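Transketolase (Campylobacter jejuni, PDB 3L84) belongs to the transketolase family of thiamine diphosphate-binding proteins, whose chain joins two thiamine diphosphate-binding-type domains to a C-terminal domain. Local coordinates at residues I5-Q9 and V41-H45; G357-A363 and I406-A412; Q500-L505 and G534-W538; A526-L531 and L577-G583. All coordinates share one frame; numbering follows the deposited sequence. Where two conformers were deposited one is given.

Contact 1: residues I5-Q9 and V41-H45; sequences ILQEQ and VLSYH. With GOL (glycerol), chain B.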
loop_
_atom_site.group_PDB
_atom_site.type_symbol
_atom_site.label_atom_id
_atom_site.label_comp_id
_atom_site.label_asym_id
_atom_site.label_seq_id
_atom_site.Cartn_x
_atom_site.Cartn_y
_atom_site.Cartn_z
ATOM N N ILE A 5 40.417 20.709 -6.514
ATOM C CA ILE A 5 39.234 21.078 -7.289
ATOM C C ILE A 5 38.018 20.341 -6.741
ATOM O O ILE A 5 36.935 20.931 -6.626
ATOM C CB ILE A 5 39.358 20.855 -8.826
ATOM C CG1 ILE A 5 38.105 21.355 -9.568
ATOM C CG2 ILE A 5 39.522 19.426 -9.179
ATOM C CD1 ILE A 5 37.873 22.856 -9.493
ATOM N N LEU A 6 38.166 19.068 -6.353
ATOM C CA LEU A 6 37.017 18.313 -5.847
ATOM C C LEU A 6 36.473 18.908 -4.552
ATOM O O LEU A 6 35.266 18.966 -4.354
ATOM C CB LEU A 6 37.353 16.835 -5.635
ATOM C CG LEU A 6 37.240 15.977 -6.902
ATOM C CD1 LEU A 6 35.774 15.844 -7.309
ATOM C CD2 LEU A 6 38.055 16.536 -8.046
ATOM N N GLN A 7 37.359 19.351 -3.675
ATOM C CA GLN A 7 36.924 19.965 -2.433
ATOM C C GLN A 7 36.138 21.251 -2.703
ATOM O O GLN A 7 35.079 21.481 -2.119
ATOM C CB GLN A 7 38.128 20.294 -1.571
ATOM C CG GLN A 7 37.763 20.874 -0.257
ATOM C CD GLN A 7 39.004 21.198 0.562
ATOM O OE1 GLN A 7 39.099 22.275 1.170
ATOM N NE2 GLN A 7 39.974 20.274 0.564
ATOM N N GLU A 8 36.639 22.071 -3.620
ATOM C CA GLU A 8 35.929 23.283 -3.969
ATOM C C GLU A 8 34.570 22.976 -4.588
ATOM O O GLU A 8 33.559 23.586 -4.250
ATOM C CB GLU A 8 36.754 24.176 -4.892
ATOM C CG GLU A 8 36.147 25.589 -5.000
ATOM C CD GLU A 8 36.753 26.466 -6.078
ATOM O OE1 GLU A 8 36.372 26.281 -7.260
ATOM O OE2 GLU A 8 37.565 27.364 -5.744
ATOM N N GLN A 9 34.526 21.990 -5.495
ATOM C CA GLN A 9 33.264 21.569 -6.118
ATOM C C GLN A 9 32.278 21.077 -5.076
ATOM O O GLN A 9 31.093 21.458 -5.091
ATOM C CB GLN A 9 33.531 20.508 -7.195
ATOM C CG GLN A 9 34.103 21.092 -8.457
ATOM C CD GLN A 9 34.284 20.016 -9.512
ATOM O OE1 GLN A 9 35.232 19.226 -9.443
ATOM N NE2 GLN A 9 33.333 19.927 -10.437
ATOM N N VAL A 41 32.461 13.703 -7.101
ATOM C CA VAL A 41 33.175 12.683 -7.850
ATOM C C VAL A 41 32.320 12.048 -8.948
ATOM O O VAL A 41 32.747 11.846 -10.066
ATOM C CB VAL A 41 33.707 11.593 -6.920
ATOM C CG1 VAL A 41 34.448 10.546 -7.706
ATOM C CG2 VAL A 41 34.646 12.206 -5.866
ATOM N N LEU A 42 31.066 11.756 -8.614
ATOM C CA LEU A 42 30.150 11.167 -9.584
ATOM C C LEU A 42 29.996 12.048 -10.816
ATOM O O LEU A 42 29.810 11.526 -11.913
ATOM C CB LEU A 42 28.777 10.896 -8.927
ATOM C CG LEU A 42 27.757 10.179 -9.791
ATOM C CD1 LEU A 42 28.217 8.820 -10.300
ATOM C CD2 LEU A 42 26.465 10.004 -8.993
ATOM N N SER A 43 30.074 13.368 -10.672
ATOM C CA SER A 43 29.965 14.262 -11.827
ATOM C C SER A 43 30.998 13.967 -12.931
ATOM O O SER A 43 30.752 14.274 -14.101
ATOM C CB SER A 43 30.055 15.737 -11.419
ATOM O OG SER A 43 31.377 16.119 -11.078
ATOM N N TYR A 44 32.139 13.382 -12.576
ATOM C CA TYR A 44 33.178 13.022 -13.550
ATOM C C TYR A 44 32.876 11.728 -14.267
ATOM O O TYR A 44 33.500 11.435 -15.277
ATOM C CB TYR A 44 34.540 12.910 -12.848
ATOM C CG TYR A 44 35.098 14.238 -12.418
ATOM C CD1 TYR A 44 36.017 14.911 -13.225
ATOM C CD2 TYR A 44 34.671 14.853 -11.246
ATOM C CE1 TYR A 44 36.508 16.132 -12.862
ATOM C CE2 TYR A 44 35.168 16.095 -10.875
ATOM C CZ TYR A 44 36.095 16.729 -11.686
ATOM O OH TYR A 44 36.603 17.952 -11.333
ATOM N N HIS A 45 31.973 10.922 -13.708
ATOM C CA HIS A 45 31.617 9.637 -14.302
ATOM C C HIS A 45 30.311 9.682 -15.103
ATOM O O HIS A 45 30.144 8.917 -16.050
ATOM C CB HIS A 45 31.474 8.586 -13.195
ATOM C CG HIS A 45 32.765 8.250 -12.531
ATOM N ND1 HIS A 45 33.535 7.179 -12.917
ATOM C CD2 HIS A 45 33.428 8.861 -11.530
ATOM C CE1 HIS A 45 34.622 7.141 -12.160
ATOM N NE2 HIS A 45 34.593 8.162 -11.319
HETATM C C1 GOL B . 33.110 17.664 -13.716
HETATM O O1 GOL B . 32.519 18.149 -12.529
HETATM C C2 GOL B . 32.091 17.446 -14.840
HETATM O O2 GOL B . 31.340 18.623 -15.087
HETATM C C3 GOL B . 32.789 17.034 -16.130
HETATM O O3 GOL B . 33.627 15.911 -15.883
#
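The Y44 ring has a glycerol molecule over one face and the amide oxygen of Q9 at its edge. Glycerol C1 sits above the ring centre, 3.6 Å from the plane of the Y44 ring. Q9 OE1 lies close to the ring plane. This is helix-to-helix packing in the thiamine diphosphate-binding domain: helix 3-24 meets the chain where helix 30-42 runs out. The hydroxyl Y44 OH donates to Q9 OE1 over 2.7 Å. The amide and ring planes are 80° apart, so the amide stands nearly upright against the ring. Y44 OH is also hydrogen-bonded to R289, on the neighbouring helix 284-291. Two partners therefore hold the phenol end. In the conformer given, one of two deposited, L6 CD1 lies 3.6 Å from Y44 CE2, obliquely to the ring, and 4.1 Å from V41 CG2, so this packing is less certain. I5 adds a lighter touch, with CG2 near the hydroxyl. The Q9 side chain runs extended beyond CG (chi2 -177°), which carries its amide across to the tyrosine and the glycerol. The glycerol, probably from the crystallisation liquor, bridges the two segments and also bonds to the backbone oxygen of R289. Q9 NE2 donates to glycerol O1 at 2.9 Å. Glycerol O1 in turn donates to S43 OG at 2.7 Å.

Contact 2: residues G357-A363 and I406-A412; sequences GFLGGSA and IFLPFSA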
loop_
_atom_site.group_PDB
_atom_site.type_symbol
_atom_site.label_atom_id
_atom_site.label_comp_id
_atom_site.label_asym_id
_atom_site.label_seq_id
_atom_site.Cartn_x
_atom_site.Cartn_y
_atom_site.Cartn_z
ATOM N N GLY A 357 6.926 -1.346 -28.425
ATOM C CA GLY A 357 7.274 -0.952 -27.088
ATOM C C GLY A 357 6.251 -1.267 -26.004
ATOM O O GLY A 357 6.478 -0.905 -24.846
ATOM N N PHE A 358 5.135 -1.914 -26.356
ATOM C CA PHE A 358 4.106 -2.293 -25.393
ATOM C C PHE A 358 4.466 -3.609 -24.728
ATOM O O PHE A 358 4.660 -4.606 -25.397
ATOM C CB PHE A 358 2.766 -2.380 -26.105
ATOM C CG PHE A 358 1.597 -2.545 -25.191
ATOM C CD1 PHE A 358 0.891 -1.439 -24.706
ATOM C CD2 PHE A 358 1.172 -3.813 -24.812
ATOM C CE1 PHE A 358 -0.199 -1.601 -23.873
ATOM C CE2 PHE A 358 0.052 -3.965 -23.976
ATOM C CZ PHE A 358 -0.606 -2.858 -23.507
ATOM N N LEU A 359 4.532 -3.635 -23.404
ATOM C CA LEU A 359 4.936 -4.832 -22.676
ATOM C C LEU A 359 4.477 -4.670 -21.232
ATOM O O LEU A 359 3.966 -3.632 -20.839
ATOM C CB LEU A 359 6.451 -5.076 -22.761
ATOM C CG LEU A 359 7.380 -4.287 -21.809
ATOM C CD1 LEU A 359 8.867 -4.700 -22.073
ATOM C CD2 LEU A 359 7.244 -2.787 -21.860
ATOM N N GLY A 360 4.631 -5.725 -20.451
ATOM C CA GLY A 360 4.236 -5.644 -19.049
ATOM C C GLY A 360 4.091 -7.003 -18.461
ATOM O O GLY A 360 4.593 -8.009 -18.987
ATOM N N GLY A 361 3.363 -7.063 -17.363
ATOM C CA GLY A 361 3.170 -8.335 -16.707
ATOM C C GLY A 361 2.344 -8.217 -15.469
ATOM O O GLY A 361 1.731 -7.161 -15.204
ATOM N N SER A 362 2.320 -9.313 -14.728
ATOM C CA SER A 362 1.504 -9.467 -13.530
ATOM C C SER A 362 2.400 -9.806 -12.353
ATOM O O SER A 362 3.518 -10.329 -12.489
ATOM C CB SER A 362 0.517 -10.627 -13.786
ATOM O OG SER A 362 -0.270 -10.914 -12.624
ATOM N N ALA A 363 1.876 -9.532 -11.163
ATOM C CA ALA A 363 2.523 -9.924 -9.920
ATOM C C ALA A 363 2.135 -11.347 -9.544
ATOM O O ALA A 363 1.317 -11.595 -8.653
ATOM C CB ALA A 363 2.185 -8.910 -8.778
ATOM N N ILE A 406 10.848 4.794 -24.604
ATOM C CA ILE A 406 10.375 3.977 -25.721
ATOM C C ILE A 406 9.315 2.915 -25.342
ATOM O O ILE A 406 8.897 2.143 -26.248
ATOM C CB ILE A 406 11.553 3.284 -26.438
ATOM C CG1 ILE A 406 12.360 2.411 -25.462
ATOM C CG2 ILE A 406 12.416 4.318 -27.174
ATOM C CD1 ILE A 406 13.326 1.413 -26.156
ATOM N N PHE A 407 8.852 2.895 -24.104
ATOM C CA PHE A 407 7.978 1.817 -23.623
ATOM C C PHE A 407 6.613 2.295 -23.170
ATOM O O PHE A 407 6.443 3.429 -22.701
ATOM C CB PHE A 407 8.624 1.045 -22.475
ATOM C CG PHE A 407 9.920 0.376 -22.832
ATOM C CD1 PHE A 407 9.954 -0.624 -23.778
ATOM C CD2 PHE A 407 11.102 0.792 -22.271
ATOM C CE1 PHE A 407 11.146 -1.241 -24.115
ATOM C CE2 PHE A 407 12.312 0.187 -22.602
ATOM C CZ PHE A 407 12.305 -0.831 -23.562
ATOM N N LEU A 408 5.648 1.397 -23.342
ATOM C CA LEU A 408 4.244 1.546 -22.928
ATOM C C LEU A 408 3.942 0.356 -22.006
ATOM O O LEU A 408 3.583 -0.725 -22.523
ATOM C CB LEU A 408 3.350 1.528 -24.159
ATOM C CG LEU A 408 3.520 2.739 -25.065
ATOM C CD1 LEU A 408 3.003 2.444 -26.462
ATOM C CD2 LEU A 408 2.842 3.940 -24.480
ATOM N N PRO A 409 4.120 0.521 -20.698
ATOM C CA PRO A 409 4.031 -0.623 -19.798
ATOM C C PRO A 409 2.661 -0.804 -19.172
ATOM O O PRO A 409 1.910 0.155 -18.959
ATOM C CB PRO A 409 5.032 -0.279 -18.716
ATOM C CG PRO A 409 4.863 1.203 -18.579
ATOM C CD PRO A 409 4.656 1.695 -19.998
ATOM N N PHE A 410 2.362 -2.056 -18.824
ATOM C CA PHE A 410 1.201 -2.359 -17.984
ATOM C C PHE A 410 1.591 -3.206 -16.796
ATOM O O PHE A 410 2.476 -4.046 -16.851
ATOM C CB PHE A 410 0.029 -3.031 -18.777
ATOM C CG PHE A 410 0.293 -4.441 -19.239
ATOM C CD1 PHE A 410 0.061 -5.530 -18.386
ATOM C CD2 PHE A 410 0.810 -4.677 -20.492
ATOM C CE1 PHE A 410 0.316 -6.829 -18.829
ATOM C CE2 PHE A 410 1.062 -5.972 -20.930
ATOM C CZ PHE A 410 0.810 -7.037 -20.090
ATOM N N SER A 411 0.927 -2.914 -15.664
ATOM C CA SER A 411 1.050 -3.617 -14.379
ATOM C C SER A 411 -0.257 -4.296 -14.075
ATOM O O SER A 411 -1.301 -3.644 -14.178
ATOM C CB SER A 411 1.327 -2.622 -13.236
ATOM O OG SER A 411 2.543 -1.911 -13.454
ATOM N N ALA A 412 -0.251 -5.566 -13.671
ATOM C CA ALA A 412 -1.476 -6.316 -13.431
ATOM C C ALA A 412 -1.479 -7.013 -12.102
ATOM O O ALA A 412 -0.484 -7.620 -11.692
ATOM C CB ALA A 412 -1.737 -7.320 -14.579
#
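A412 O is gripped by two groups at the end of the facing segment, one of them weakly. The backbone A363 N donates to A412 O at 3.1 Å, and S362 OG adds a weak bond at 3.4 Å. The stronger partner of S362 OG is the backbone N of L365. At the other end of the pair, L408 N donates to G357 O over 2.9 Å. Between them the bonds alternate from strand to strand: L359 N to L408 O, F410 N to L359 O, G361 N to F410 O, and a weak A412 N to G361 O. Strands 358-362 and 408-414 are thus parallel neighbours in the central sheet of the pyrimidine-binding domain. F410 CG stands between its backbone N and carbonyl carbon (chi1 70°), which folds the ring back over the glycines. G360 CA makes a CH-pi contact 3.7 Å from the centroid of the F410 ring, over the face. The F358 and F410 rings meet obliquely, planes 32° apart, with F358 CE2 3.6 Å from F410 CD2. Helix 340-354 covers both rings. On the opposite face of the sheet, L359 CD2 meets F407 CD1 at 4.0 Å, next to helix 118-137.

Contact 3: residues Q500-L505 and G534-W538; sequences QKLKAL and GSEVW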
loop_
_atom_site.group_PDB
_atom_site.type_symbol
_atom_site.label_atom_id
_atom_site.label_comp_id
_atom_site.label_asym_id
_atom_site.label_seq_id
_atom_site.Cartn_x
_atom_site.Cartn_y
_atom_site.Cartn_z
ATOM N N GLN A 500 -15.988 -12.965 -13.649
ATOM C CA GLN A 500 -17.141 -13.706 -14.126
ATOM C C GLN A 500 -17.668 -13.155 -15.456
ATOM O O GLN A 500 -17.470 -11.993 -15.799
ATOM C CB GLN A 500 -18.282 -13.705 -13.093
ATOM C CG GLN A 500 -19.102 -12.392 -12.986
ATOM C CD GLN A 500 -18.466 -11.294 -12.167
ATOM O OE1 GLN A 500 -17.259 -11.345 -11.859
ATOM N NE2 GLN A 500 -19.237 -10.244 -11.896
ATOM N N LYS A 501 -18.391 -13.996 -16.200
ATOM C CA LYS A 501 -18.943 -13.613 -17.471
ATOM C C LYS A 501 -19.996 -12.511 -17.317
ATOM O O LYS A 501 -20.902 -12.611 -16.459
ATOM C CB LYS A 501 -19.612 -14.836 -18.119
ATOM C CG LYS A 501 -20.055 -14.586 -19.554
ATOM C CD LYS A 501 -20.672 -15.826 -20.228
ATOM C CE LYS A 501 -19.651 -16.874 -20.477
ATOM N NZ LYS A 501 -20.155 -17.888 -21.469
ATOM N N LEU A 502 -19.907 -11.514 -18.195
ATOM C CA LEU A 502 -20.889 -10.431 -18.316
ATOM C C LEU A 502 -21.622 -10.495 -19.647
ATOM O O LEU A 502 -21.109 -11.012 -20.643
ATOM C CB LEU A 502 -20.201 -9.062 -18.212
ATOM C CG LEU A 502 -19.255 -8.870 -17.012
ATOM C CD1 LEU A 502 -18.770 -7.426 -16.956
ATOM C CD2 LEU A 502 -19.887 -9.312 -15.700
ATOM N N LYS A 503 -22.779 -9.863 -19.698
ATOM C CA LYS A 503 -23.610 -9.891 -20.884
ATOM C C LYS A 503 -23.266 -8.760 -21.813
ATOM O O LYS A 503 -23.165 -7.610 -21.445
ATOM C CB LYS A 503 -25.081 -9.793 -20.505
ATOM C CG LYS A 503 -25.581 -10.916 -19.616
ATOM C CD LYS A 503 -25.812 -12.257 -20.341
ATOM C CE LYS A 503 -26.635 -12.147 -21.623
ATOM N NZ LYS A 503 -27.019 -13.496 -22.223
ATOM N N ALA A 504 -23.131 -9.086 -23.075
ATOM C CA ALA A 504 -22.888 -8.057 -24.067
ATOM C C ALA A 504 -24.046 -7.058 -24.115
ATOM O O ALA A 504 -25.225 -7.434 -24.025
ATOM C CB ALA A 504 -22.708 -8.716 -25.441
ATOM N N LEU A 505 -23.725 -5.779 -24.276
ATOM C CA LEU A 505 -24.703 -4.713 -24.358
ATOM C C LEU A 505 -25.182 -4.481 -25.771
ATOM O O LEU A 505 -24.549 -4.848 -26.758
ATOM C CB LEU A 505 -24.099 -3.384 -23.853
ATOM C CG LEU A 505 -23.514 -3.383 -22.454
ATOM C CD1 LEU A 505 -22.984 -1.982 -22.112
ATOM C CD2 LEU A 505 -24.544 -3.848 -21.427
ATOM N N GLY A 534 -19.848 -1.549 -15.241
ATOM C CA GLY A 534 -19.366 -2.893 -15.229
ATOM C C GLY A 534 -20.444 -3.933 -15.112
ATOM O O GLY A 534 -21.466 -3.877 -15.827
ATOM N N SER A 535 -20.226 -4.881 -14.223
ATOM C CA SER A 535 -21.103 -6.017 -14.016
ATOM C C SER A 535 -22.508 -5.671 -13.578
ATOM O O SER A 535 -23.359 -6.556 -13.620
ATOM C CB SER A 535 -20.487 -7.007 -13.032
ATOM O OG SER A 535 -20.136 -6.339 -11.813
ATOM N N GLU A 536 -22.785 -4.438 -13.170
ATOM C CA GLU A 536 -24.158 -4.085 -12.739
ATOM C C GLU A 536 -25.032 -3.495 -13.823
ATOM O O GLU A 536 -26.214 -3.251 -13.596
ATOM C CB GLU A 536 -24.081 -3.157 -11.505
ATOM C CG GLU A 536 -23.761 -3.917 -10.245
ATOM C CD GLU A 536 -22.381 -4.532 -10.257
ATOM O OE1 GLU A 536 -21.400 -3.749 -10.159
ATOM O OE2 GLU A 536 -22.255 -5.776 -10.369
ATOM N N VAL A 537 -24.493 -3.281 -15.016
ATOM C CA VAL A 537 -25.297 -2.652 -16.073
ATOM C C VAL A 537 -26.446 -3.550 -16.514
ATOM O O VAL A 537 -27.573 -3.114 -16.686
ATOM C CB VAL A 537 -24.404 -2.224 -17.286
ATOM C CG1 VAL A 537 -25.271 -1.728 -18.468
ATOM C CG2 VAL A 537 -23.450 -1.134 -16.870
ATOM N N TRP A 538 -26.179 -4.833 -16.672
ATOM C CA TRP A 538 -27.208 -5.747 -17.114
ATOM C C TRP A 538 -28.343 -5.828 -16.089
ATOM O O TRP A 538 -29.527 -5.857 -16.450
ATOM C CB TRP A 538 -26.567 -7.124 -17.327
ATOM C CG TRP A 538 -27.458 -8.024 -18.034
ATOM C CD1 TRP A 538 -28.088 -9.119 -17.520
ATOM C CD2 TRP A 538 -27.849 -7.930 -19.420
ATOM N NE1 TRP A 538 -28.851 -9.721 -18.504
ATOM C CE2 TRP A 538 -28.714 -9.010 -19.674
ATOM C CE3 TRP A 538 -27.550 -7.033 -20.462
ATOM C CZ2 TRP A 538 -29.282 -9.223 -20.938
ATOM C CZ3 TRP A 538 -28.098 -7.243 -21.711
ATOM C CH2 TRP A 538 -28.961 -8.328 -21.938
HETATM O O HOH W 1 -18.056 -7.805 -10.885
#
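Q500 reaches S535 through its amide: Q500 NE2 lies 3.7 Å from S535 CB. The contact joins the loop between strands 493-496 and 518-521 to the start of helix 537-549, where the chain passes from the parallel sheet that holds strand 493-496 to the mixed sheet of the C-terminal domain. No direct hydrogen bond crosses it. L502 comes next and packs its CD2 on S535 CB at 3.6 Å. K503 then lies over one face of the W538 indole. K503 CG sits 3.5 Å from the centroid of the five-membered ring of W538, only 4° off the normal, a clear CH-pi contact. The lysine chain bends at chi2 and chi3 and takes NZ to a salt bridge with D337. A504 brings its carbonyl oxygen near W538 CZ3. L505 packs its CD2 against V537 CG1 at 3.7 Å, near the indole edge of W538. L520 of strand 518-521 touches both L505 and V537. S535 OG donates to E536 OE2, on its syn side but 33° out of the carboxylate plane, while E536 OE1 pairs with R472. A bridging water accepts from Q500 NE2 at 2.9 Å and donates to S535 OG at 2.7 Å.

Contact 4: residues A526-L531 and L577-G583; sequences AKFTLL and LKGEVIG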
loop_
_atom_site.group_PDB
_atom_site.type_symbol
_atom_site.label_atom_id
_atom_site.label_comp_id
_atom_site.label_asym_id
_atom_site.label_seq_id
_atom_site.Cartn_x
_atom_site.Cartn_y
_atom_site.Cartn_z
ATOM N N ALA A 526 -38.998 10.092 -18.528
ATOM C CA ALA A 526 -38.489 9.085 -17.628
ATOM C C ALA A 526 -38.727 9.504 -16.199
ATOM O O ALA A 526 -38.453 10.640 -15.830
ATOM C CB ALA A 526 -36.981 8.861 -17.872
ATOM N N LYS A 527 -39.227 8.563 -15.409
ATOM C CA LYS A 527 -39.435 8.731 -14.004
ATOM C C LYS A 527 -38.199 8.327 -13.206
ATOM O O LYS A 527 -37.990 8.846 -12.103
ATOM C CB LYS A 527 -40.613 7.856 -13.554
ATOM C CG LYS A 527 -41.957 8.170 -14.233
ATOM C CD LYS A 527 -42.406 9.594 -13.924
ATOM C CE LYS A 527 -43.836 9.862 -14.395
ATOM N NZ LYS A 527 -44.385 11.101 -13.762
ATOM N N PHE A 528 -37.430 7.384 -13.748
ATOM C CA PHE A 528 -36.226 6.876 -13.076
ATOM C C PHE A 528 -35.104 6.790 -14.073
ATOM O O PHE A 528 -35.357 6.503 -15.243
ATOM C CB PHE A 528 -36.427 5.464 -12.538
ATOM C CG PHE A 528 -37.512 5.351 -11.529
ATOM C CD1 PHE A 528 -37.397 5.966 -10.293
ATOM C CD2 PHE A 528 -38.651 4.612 -11.803
ATOM C CE1 PHE A 528 -38.410 5.860 -9.370
ATOM C CE2 PHE A 528 -39.675 4.512 -10.878
ATOM C CZ PHE A 528 -39.539 5.137 -9.664
ATOM N N THR A 529 -33.869 7.007 -13.612
ATOM C CA THR A 529 -32.673 6.695 -14.374
ATOM C C THR A 529 -31.857 5.731 -13.555
ATOM O O THR A 529 -31.570 6.029 -12.393
ATOM C CB THR A 529 -31.854 7.952 -14.742
ATOM O OG1 THR A 529 -32.651 8.814 -15.573
ATOM C CG2 THR A 529 -30.576 7.590 -15.486
ATOM N N LEU A 530 -31.506 4.580 -14.129
ATOM C CA LEU A 530 -30.647 3.593 -13.459
ATOM C C LEU A 530 -29.272 3.737 -14.061
ATOM O O LEU A 530 -29.132 3.616 -15.287
ATOM C CB LEU A 530 -31.195 2.185 -13.676
ATOM C CG LEU A 530 -32.558 1.865 -13.011
ATOM C CD1 LEU A 530 -33.776 2.501 -13.649
ATOM C CD2 LEU A 530 -32.728 0.351 -13.013
ATOM N N LEU A 531 -28.304 4.060 -13.242
ATOM C CA LEU A 531 -26.928 4.329 -13.636
ATOM C C LEU A 531 -26.046 3.240 -13.041
ATOM O O LEU A 531 -26.117 3.007 -11.817
ATOM C CB LEU A 531 -26.506 5.714 -13.114
ATOM C CG LEU A 531 -25.100 6.162 -13.438
ATOM C CD1 LEU A 531 -25.015 7.674 -13.598
ATOM C CD2 LEU A 531 -24.139 5.672 -12.399
ATOM N N LEU A 577 -29.537 12.191 -17.064
ATOM C CA LEU A 577 -29.962 12.029 -15.686
ATOM C C LEU A 577 -31.367 12.578 -15.477
ATOM O O LEU A 577 -31.564 13.707 -14.991
ATOM C CB LEU A 577 -28.939 12.681 -14.738
ATOM C CG LEU A 577 -27.479 12.160 -14.874
ATOM C CD1 LEU A 577 -26.526 12.991 -13.999
ATOM C CD2 LEU A 577 -27.383 10.669 -14.560
ATOM N N LYS A 578 -32.334 11.740 -15.789
ATOM C CA LYS A 578 -33.736 12.131 -15.736
ATOM C C LYS A 578 -34.461 11.534 -14.536
ATOM O O LYS A 578 -34.187 10.404 -14.128
ATOM C CB LYS A 578 -34.440 11.645 -16.995
ATOM C CG LYS A 578 -33.972 12.306 -18.269
ATOM C CD LYS A 578 -34.238 13.774 -18.282
ATOM C CE LYS A 578 -33.980 14.368 -19.663
ATOM N NZ LYS A 578 -34.143 15.807 -19.587
ATOM N N GLY A 579 -35.388 12.287 -13.969
ATOM C CA GLY A 579 -36.211 11.783 -12.879
ATOM C C GLY A 579 -35.391 11.494 -11.651
ATOM O O GLY A 579 -34.423 12.216 -11.356
ATOM N N GLU A 580 -35.770 10.451 -10.923
ATOM C CA GLU A 580 -35.013 10.046 -9.748
ATOM C C GLU A 580 -33.922 9.094 -10.222
ATOM O O GLU A 580 -34.175 8.088 -10.912
ATOM C CB GLU A 580 -35.947 9.372 -8.766
ATOM C CG GLU A 580 -35.339 9.099 -7.405
ATOM C CD GLU A 580 -36.412 8.828 -6.360
ATOM O OE1 GLU A 580 -36.556 9.637 -5.405
ATOM O OE2 GLU A 580 -37.179 7.855 -6.532
ATOM N N VAL A 581 -32.676 9.428 -9.897
ATOM C CA VAL A 581 -31.481 8.730 -10.417
ATOM C C VAL A 581 -30.965 7.799 -9.344
ATOM O O VAL A 581 -30.677 8.250 -8.229
ATOM C CB VAL A 581 -30.401 9.733 -10.813
ATOM C CG1 VAL A 581 -29.178 9.002 -11.400
ATOM C CG2 VAL A 581 -30.948 10.787 -11.834
ATOM N N ILE A 582 -30.858 6.520 -9.686
ATOM C CA ILE A 582 -30.393 5.481 -8.784
ATOM C C ILE A 582 -29.097 4.908 -9.360
ATOM O O ILE A 582 -29.086 4.356 -10.468
ATOM C CB ILE A 582 -31.409 4.371 -8.568
ATOM C CG1 ILE A 582 -32.763 4.929 -8.072
ATOM C CG2 ILE A 582 -30.858 3.313 -7.593
ATOM C CD1 ILE A 582 -33.784 5.192 -9.146
ATOM N N GLY A 583 -28.021 5.042 -8.597
ATOM C CA GLY A 583 -26.727 4.455 -8.945
ATOM C C GLY A 583 -26.607 3.051 -8.400
ATOM O O GLY A 583 -27.039 2.802 -7.257
#
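The side chains of F528 and E580 run alongside each other, in the same direction, on one face of a parallel strand pair. Strands 528-532 and 580-584 are neighbours in the mixed sheet of the transketolase C-terminal domain. Their short segments run 19° from parallel. The carboxylate of E580 is turned only 21° from the ring plane of F528. E580 OE2 lies at the ring edge, 3.7 Å from F528 CE1. I582 also points along with F528, and I582 CD1 reaches F528 CD1 at 3.9 Å, obliquely to the ring. Helix 622-629 packs on this face, where I629 touches F528, L530 and I582.

The other face carries T529, V581 and L531. V581 CG2 packs loosely beside T529 CB. L531 and L577 run obliquely to each other, and L531 CD1 meets L577 CD2. L577 itself follows the end of helix 570-576. At the entry to the pair, A526 CB meets K578 CB. G579 turns the chain there with positive phi (65°), and its CA passes close to K527 O.

The backbone bonds alternate across the pair: E580 N to K527 O, T529 N to E580 O, I582 N to T529 O and L531 N to I582 O. The bond from I582 N to T529 O is 2.8 Å long. T529 adds a side-chain bond to K578, which precedes strand 580-584. With chi1 at -62°, T529 OG1 lies beside its own backbone N, which turns the hydroxyl to K578. T529 OG1 donates to K578 O at 2.6 Å, in the carbonyl plane and on a lone pair.

Contacts 1 and 2 come in series along the chain, while contacts 3 and 4 interleave. Contact 1 belongs to the thiamine diphosphate-binding domain and contact 2 to the pyrimidine-binding domain; their centres are 38 Å apart. Contact 2 still meets the first domain, because helix 118-137 packs on L359 and F407. Contact 3 joins the loop following the pyrimidine-binding sheet to the C-terminal domain, and contact 4 lies within the sheet of that domain. Contacts 3 and 4 are the closest pair, with centres 19 Å apart, and strand 528-532 leads on to helix 537-549. Contacts 1 and 4 are 68 Å apart between centres. The glycerol belongs to contact 1 alone. At contact 2, E187 of the second subunit packs on S362.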